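Local coordinates for secretion protein Snm4 (Mycobacterium xenopi, PDB 7B7J) that probably serves as the EccD5 membrane component of the mycobacterial ESX-5 type VII secretion pore complex, here represented by its cytosolic ubiquitin-like domain, at residues Asn54-Leu57 / Arg58-Val62; Leu75-Val78 / Asp79-Leu83; Pro82-Pro85 / Asn86-Leu89. All coordinates share one frame; numbering follows the deposited sequence.

Interaction 1 (Asn54-Leu57 / Arg58-Val62); sequences NTRL and RELGV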
loop_
_atom_site.group_PDB
_atom_site.type_symbol
_atom_site.label_atom_id
_atom_site.label_comp_id
_atom_site.label_asym_id
_atom_site.label_seq_id
_atom_site.Cartn_x
_atom_site.Cartn_y
_atom_site.Cartn_z
ATOM N N ASN A 54 -6.578 0.443 -7.595
ATOM C CA ASN A 54 -6.963 0.893 -8.928
ATOM C C ASN A 54 -8.459 0.616 -9.160
ATOM O O ASN A 54 -9.011 1.426 -9.909
ATOM C CB ASN A 54 -6.058 0.348 -9.988
ATOM C CG ASN A 54 -4.746 1.152 -10.035
ATOM O OD1 ASN A 54 -4.587 2.256 -9.528
ATOM N ND2 ASN A 54 -3.682 0.502 -10.595
ATOM N N THR A 55 -8.998 -0.519 -8.727
ATOM C CA THR A 55 -10.440 -0.747 -8.864
ATOM C C THR A 55 -11.194 0.444 -8.174
ATOM O O THR A 55 -12.081 0.903 -8.747
ATOM C CB THR A 55 -10.810 -2.088 -8.262
ATOM O OG1 THR A 55 -10.157 -2.970 -9.183
ATOM C CG2 THR A 55 -12.310 -2.343 -8.368
ATOM N N ARG A 56 -10.830 0.742 -6.933
ATOM C CA ARG A 56 -11.489 1.852 -6.226
ATOM C C ARG A 56 -11.343 3.167 -6.964
ATOM O O ARG A 56 -12.259 3.966 -7.107
ATOM C CB ARG A 56 -10.919 1.792 -4.803
ATOM C CG ARG A 56 -11.666 2.709 -3.881
ATOM C CD ARG A 56 -13.173 2.516 -3.793
ATOM N NE ARG A 56 -13.554 3.490 -2.685
ATOM C CZ ARG A 56 -14.819 3.513 -2.171
ATOM N NH1 ARG A 56 -15.716 2.678 -2.716
ATOM N NH2 ARG A 56 -15.125 4.269 -1.078
ATOM N N LEU A 57 -10.089 3.477 -7.431
ATOM C CA LEU A 57 -9.904 4.759 -8.170
ATOM C C LEU A 57 -10.721 4.819 -9.369
ATOM O O LEU A 57 -11.275 5.881 -9.810
ATOM C CB LEU A 57 -8.376 4.944 -8.488
ATOM C CG LEU A 57 -7.462 5.104 -7.278
ATOM C CD1 LEU A 57 -5.979 5.332 -7.746
ATOM C CD2 LEU A 57 -7.811 6.307 -6.406
ATOM N N ARG A 58 -10.854 3.699 -10.067
ATOM C CA ARG A 58 -11.615 3.731 -11.350
ATOM C C ARG A 58 -13.100 4.024 -11.088
ATOM O O ARG A 58 -13.701 4.729 -11.894
ATOM C CB ARG A 58 -11.379 2.456 -12.164
ATOM C CG ARG A 58 -10.076 2.462 -12.949
ATOM C CD ARG A 58 -9.873 1.205 -13.774
ATOM N NE ARG A 58 -9.539 0.042 -12.963
ATOM C CZ ARG A 58 -10.268 -1.066 -12.893
ATOM N NH1 ARG A 58 -11.386 -1.174 -13.590
ATOM N NH2 ARG A 58 -9.876 -2.065 -12.126
ATOM N N GLU A 59 -13.662 3.493 -10.011
ATOM C CA GLU A 59 -15.073 3.785 -9.648
ATOM C C GLU A 59 -15.209 5.286 -9.396
ATOM O O GLU A 59 -16.249 5.851 -9.754
ATOM C CB GLU A 59 -15.450 3.028 -8.381
ATOM C CG GLU A 59 -15.491 1.525 -8.567
ATOM C CD GLU A 59 -15.532 0.720 -7.280
ATOM O OE1 GLU A 59 -15.432 -0.517 -7.361
ATOM O OE2 GLU A 59 -15.667 1.329 -6.205
ATOM N N LEU A 60 -14.206 5.883 -8.759
ATOM C CA LEU A 60 -14.196 7.371 -8.545
ATOM C C LEU A 60 -13.797 8.188 -9.750
ATOM O O LEU A 60 -13.952 9.386 -9.636
ATOM C CB LEU A 60 -13.329 7.661 -7.361
ATOM C CG LEU A 60 -13.645 7.040 -6.030
ATOM C CD1 LEU A 60 -12.478 6.986 -5.114
ATOM C CD2 LEU A 60 -14.868 7.841 -5.496
ATOM N N GLY A 61 -13.593 7.592 -10.937
ATOM C CA GLY A 61 -13.175 8.248 -12.195
ATOM C C GLY A 61 -11.816 8.931 -12.033
ATOM O O GLY A 61 -11.719 9.919 -12.674
ATOM N N VAL A 62 -10.969 8.454 -11.154
ATOM C CA VAL A 62 -9.563 8.887 -10.897
ATOM C C VAL A 62 -8.591 8.025 -11.714
ATOM O O VAL A 62 -8.859 6.743 -11.892
ATOM C CB VAL A 62 -9.229 8.781 -9.419
ATOM C CG1 VAL A 62 -7.749 9.056 -9.131
ATOM C CG2 VAL A 62 -10.054 9.751 -8.613
#

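Interaction 2 (Leu75-Val78 / Asp79-Leu83); sequences LCLV and DGTPL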
loop_
_atom_site.group_PDB
_atom_site.type_symbol
_atom_site.label_atom_id
_atom_site.label_comp_id
_atom_site.label_asym_id
_atom_site.label_seq_id
_atom_site.Cartn_x
_atom_site.Cartn_y
_atom_site.Cartn_z
ATOM N N LEU A 75 4.926 0.610 0.134
ATOM C CA LEU A 75 4.090 1.179 1.186
ATOM C C LEU A 75 4.929 1.999 2.158
ATOM O O LEU A 75 5.857 1.411 2.707
ATOM C CB LEU A 75 3.272 0.147 1.934
ATOM C CG LEU A 75 2.216 -0.462 1.035
ATOM C CD1 LEU A 75 1.850 -1.777 1.857
ATOM C CD2 LEU A 75 1.024 0.475 0.847
ATOM N N CYS A 76 4.595 3.233 2.278
ATOM C CA CYS A 76 5.426 4.232 3.030
ATOM C C CYS A 76 4.639 4.836 4.258
ATOM O O CYS A 76 3.457 5.081 4.225
ATOM C CB CYS A 76 5.909 5.404 2.148
ATOM S SG CYS A 76 6.989 4.786 0.851
ATOM N N LEU A 77 5.400 5.163 5.370
ATOM C CA LEU A 77 4.933 5.917 6.568
ATOM C C LEU A 77 4.780 7.353 6.061
ATOM O O LEU A 77 5.265 7.669 4.978
ATOM C CB LEU A 77 5.949 5.798 7.725
ATOM C CG LEU A 77 6.177 4.362 8.179
ATOM C CD1 LEU A 77 7.226 4.425 9.326
ATOM C CD2 LEU A 77 4.901 3.658 8.585
ATOM N N VAL A 78 4.262 8.227 6.952
ATOM C CA VAL A 78 3.980 9.663 6.613
ATOM C C VAL A 78 5.223 10.396 6.191
ATOM O O VAL A 78 5.248 11.471 5.583
ATOM C CB VAL A 78 3.196 10.286 7.786
ATOM C CG1 VAL A 78 4.088 10.430 9.062
ATOM C CG2 VAL A 78 2.601 11.523 7.317
ATOM N N ASP A 79 6.381 10.030 6.749
ATOM C CA ASP A 79 7.730 10.611 6.494
ATOM C C ASP A 79 8.463 9.966 5.310
ATOM O O ASP A 79 9.597 10.377 5.133
ATOM C CB ASP A 79 8.683 10.455 7.676
ATOM C CG ASP A 79 8.961 9.023 8.069
ATOM O OD1 ASP A 79 8.518 8.093 7.459
ATOM O OD2 ASP A 79 9.823 8.898 8.965
ATOM N N GLY A 80 7.778 9.147 4.541
ATOM C CA GLY A 80 8.399 8.696 3.292
ATOM C C GLY A 80 9.033 7.326 3.509
ATOM O O GLY A 80 9.642 6.694 2.488
ATOM N N THR A 81 9.318 6.944 4.794
ATOM C CA THR A 81 9.938 5.639 5.142
ATOM C C THR A 81 9.195 4.462 4.573
ATOM O O THR A 81 8.052 4.180 4.865
ATOM C CB THR A 81 10.173 5.439 6.664
ATOM O OG1 THR A 81 10.850 6.570 7.073
ATOM C CG2 THR A 81 10.933 4.166 7.069
ATOM N N PRO A 82 9.882 3.588 3.816
ATOM C CA PRO A 82 9.189 2.451 3.228
ATOM C C PRO A 82 9.092 1.277 4.199
ATOM O O PRO A 82 10.087 1.032 4.893
ATOM C CB PRO A 82 10.071 2.147 1.999
ATOM C CG PRO A 82 11.357 2.605 2.419
ATOM C CD PRO A 82 11.283 3.814 3.261
ATOM N N LEU A 83 8.018 0.582 4.156
ATOM C CA LEU A 83 7.950 -0.732 4.861
ATOM C C LEU A 83 8.976 -1.670 4.205
ATOM O O LEU A 83 9.099 -1.625 2.946
ATOM C CB LEU A 83 6.564 -1.388 4.861
ATOM C CG LEU A 83 5.435 -0.587 5.607
ATOM C CD1 LEU A 83 4.165 -1.363 5.642
ATOM C CD2 LEU A 83 5.895 -0.083 6.950
HETATM O O HOH W 1 6.995 -1.268 0.870
#

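Interaction 3 (Pro82-Pro85 / Asn86-Leu89); sequences PLRP and NLSL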
loop_
_atom_site.group_PDB
_atom_site.type_symbol
_atom_site.label_atom_id
_atom_site.label_comp_id
_atom_site.label_asym_id
_atom_site.label_seq_id
_atom_site.Cartn_x
_atom_site.Cartn_y
_atom_site.Cartn_z
ATOM N N PRO A 82 9.882 3.588 3.816
ATOM C CA PRO A 82 9.189 2.451 3.228
ATOM C C PRO A 82 9.092 1.277 4.199
ATOM O O PRO A 82 10.087 1.032 4.893
ATOM C CB PRO A 82 10.071 2.147 1.999
ATOM C CG PRO A 82 11.357 2.605 2.419
ATOM C CD PRO A 82 11.283 3.814 3.261
ATOM N N LEU A 83 8.018 0.582 4.156
ATOM C CA LEU A 83 7.950 -0.732 4.861
ATOM C C LEU A 83 8.976 -1.670 4.205
ATOM O O LEU A 83 9.099 -1.625 2.946
ATOM C CB LEU A 83 6.564 -1.388 4.861
ATOM C CG LEU A 83 5.435 -0.587 5.607
ATOM C CD1 LEU A 83 4.165 -1.363 5.642
ATOM C CD2 LEU A 83 5.895 -0.083 6.950
ATOM N N ARG A 84 9.572 -2.616 4.864
ATOM C CA ARG A 84 10.450 -3.702 4.435
ATOM C C ARG A 84 9.628 -4.709 3.733
ATOM O O ARG A 84 8.586 -5.086 4.240
ATOM C CB ARG A 84 11.246 -4.256 5.644
ATOM C CG ARG A 84 12.172 -3.170 6.157
ATOM C CD ARG A 84 12.972 -3.406 7.348
ATOM N NE ARG A 84 13.772 -4.471 6.812
ATOM C CZ ARG A 84 14.639 -5.189 7.491
ATOM N NH1 ARG A 84 14.782 -4.962 8.779
ATOM N NH2 ARG A 84 15.373 -6.103 6.862
ATOM N N PRO A 85 10.038 -5.196 2.677
ATOM C CA PRO A 85 9.224 -6.118 1.897
ATOM C C PRO A 85 9.129 -7.457 2.610
ATOM O O PRO A 85 8.086 -8.177 2.404
ATOM C CB PRO A 85 9.961 -6.255 0.570
ATOM C CG PRO A 85 11.361 -5.907 1.002
ATOM C CD PRO A 85 11.225 -4.711 1.908
ATOM N N ASN A 86 10.198 -7.806 3.277
ATOM C CA ASN A 86 10.316 -9.190 3.827
ATOM C C ASN A 86 9.645 -9.349 5.236
ATOM O O ASN A 86 9.596 -10.430 5.741
ATOM C CB ASN A 86 11.764 -9.594 3.992
ATOM C CG ASN A 86 12.559 -8.522 4.766
ATOM O OD1 ASN A 86 12.620 -7.277 4.475
ATOM N ND2 ASN A 86 13.334 -9.035 5.737
ATOM N N LEU A 87 9.074 -8.368 5.799
ATOM C CA LEU A 87 8.418 -8.433 7.120
ATOM C C LEU A 87 6.955 -8.115 6.961
ATOM O O LEU A 87 6.458 -7.435 5.969
ATOM C CB LEU A 87 9.125 -7.419 8.018
ATOM C CG LEU A 87 10.586 -7.591 8.381
ATOM C CD1 LEU A 87 10.889 -6.445 9.290
ATOM C CD2 LEU A 87 10.826 -8.882 9.074
ATOM N N SER A 88 6.202 -8.659 7.911
ATOM C CA SER A 88 4.748 -8.416 8.076
ATOM C C SER A 88 4.436 -6.962 8.520
ATOM O O SER A 88 5.261 -6.301 9.149
ATOM C CB SER A 88 3.980 -9.513 8.853
ATOM O OG SER A 88 4.378 -9.329 10.225
ATOM N N LEU A 89 3.119 -6.638 8.399
ATOM C CA LEU A 89 2.595 -5.463 9.091
ATOM C C LEU A 89 2.902 -5.555 10.593
ATOM O O LEU A 89 3.352 -4.573 11.203
ATOM C CB LEU A 89 1.113 -5.368 8.862
ATOM C CG LEU A 89 0.714 -5.056 7.433
ATOM C CD1 LEU A 89 -0.806 -5.326 7.147
ATOM C CD2 LEU A 89 1.110 -3.655 6.970
#

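Interaction 1 (Asn54-Leu57 / Arg58-Val62)
L57 and V62 meet where the helix gives way to loop, with L57 CD2 lying 3.9 Å from V62 CG1. The same pair is tied through the backbone, because L57 O accepts from V62 N at 2.9 Å. One turn back, the amides of R58, E59 and L60 donate to the carbonyls of N54, T55 and R56, the regular i to i+4 pattern. R58, bent at chi3, folds back along N54 O; its NH2 lies 3.1 Å from T55 OG1 at too poor an angle for a bond, and that hydroxyl bonds K51 O. R56 and E59 form a long salt bridge, NH1 to OE2 3.7 Å. OE2 approaches the guanidinium rim roughly level with the group, though the two planes are 75° apart. R56 gets there with CG anti to the backbone N (chi1 -170°) and a bend at chi2. Farther out, L57 packs on V30 and L65, L60 also rests on V30, and N54 OD1 accepts from L65 N. At the terminus G61 takes positive phi (60°) and its N donates to R58 O at 3.0 Å. With the V62-to-L57 bond, this is a Schellman motif closing helix 42-60, the helix of the ubiquitin-like fold.

Interaction 2 (Leu75-Val78 / Asp79-Leu83)
L77, D79 and L83 bury the most surface where residues 75-78 turn back against 79-83. L77 works through both backbone and side chain. Its O accepts from G80 N at 2.9 Å, the donor standing 52° out of the carbonyl plane, and its N donates to T81 O at 2.9 Å. The L77 side chain runs alongside that of T81 in the same direction, while its CD2 lies 4.2 Å from L83 CD2. D79 OD1 lies 3.5 Å from L77 CB. The D79 chi1 of 61° places CG over the backbone, flanked by N and C, and folds the carboxylate back over the chain. There OD1 takes two bonds from T81, from N at 3.0 Å and from OG1 at 2.8 Å, both reaching the same face of the carboxylate. The first closes an Asx turn; together they fix the rotation of both side chains. L83 N donates to L75 O at 2.7 Å, almost straight, and L83 CD1 packs on L75 CB at 4.1 Å. A water accepts from L75 N and donates to L83 O, continuing the link between these residues. C76 and P82, flanked by the L77-T81 and L83-L75 bonds, form a non-hydrogen-bonded antiparallel pair, a single beta bridge. Outward, L75 is buried against I46, L49 and L102, and L83 packs on I42 and L100. L77-G80 is a type I beta turn, and G80, with a positive phi of 97°, forms the G1 bulge that lets the chain return beside the end of strand 70-76: a type I turn with a G1 bulge at an edge strand of the sheet in this ubiquitin-like domain.

Interaction 3 (Pro82-Pro85 / Asn86-Leu89)
R84 and L87 extend their side chains next to each other in a common direction, and L87 CD1 lies over one face of the guanidinium, 4.2 Å from R84 NH1. The same methyl is equally near R84 CD, so it touches both the last methylene and one nitrogen of the charged end. A bend at chi3 (64°) turns the otherwise extended arginine, placing its flat group beside the leucine. N86 approaches the arginine differently. Its side chain crosses that of R84, with the amide plane turned 56° from the guanidinium, and OD1 comes to 3.5 Å from R84 CB. At the outer end, N86 ND2 stands 3.7 Å from R84 NH2, oblique to the guanidinium. These are van der Waals approaches, with no hydrogen bond between the segments. The amide is brought back over the preceding residues by a chi1 of 51°, and OD1 also lies 3.9 Å from both CG and CD of P85. These residues are part of the connection between strand 70-76 and strand 99-107 in the ubiquitin-like fold, passing the beginning of helix 42-60. P85 shares a backbone hydrogen bond with S43, and L87 shares one with I42. The deeper contact has another character: L83 CD1 meets L89 CD2 at 4.0 Å, the two apolar chains crossing at a slant. L89 is buried, and its side chain packs on I42 and M45 of the helix and on V94. Q92 OE1 accepts from R84 N, and the Q92 side chain also touches L83 and L87.

In the fold
Interaction 1 lies across the chain's centre from the other two, its centre about 23 Å from that of interaction 2 and 26 Å from that of interaction 3. Interactions 2 and 3 share P82 and L83, so one continuous chain carries both. Interaction 1 and interaction 3 are surface contacts, whereas interaction 2 is partly buried. The chemistry follows position: backbone bonds finish a helix in 54-62 and reverse the chain in 75-83, while 82-89 rely on side-chain packing across their segments. Helix 42-60 connects all three: its C-terminal end holds interaction 1, and I42, at its start, receives L83 and L89.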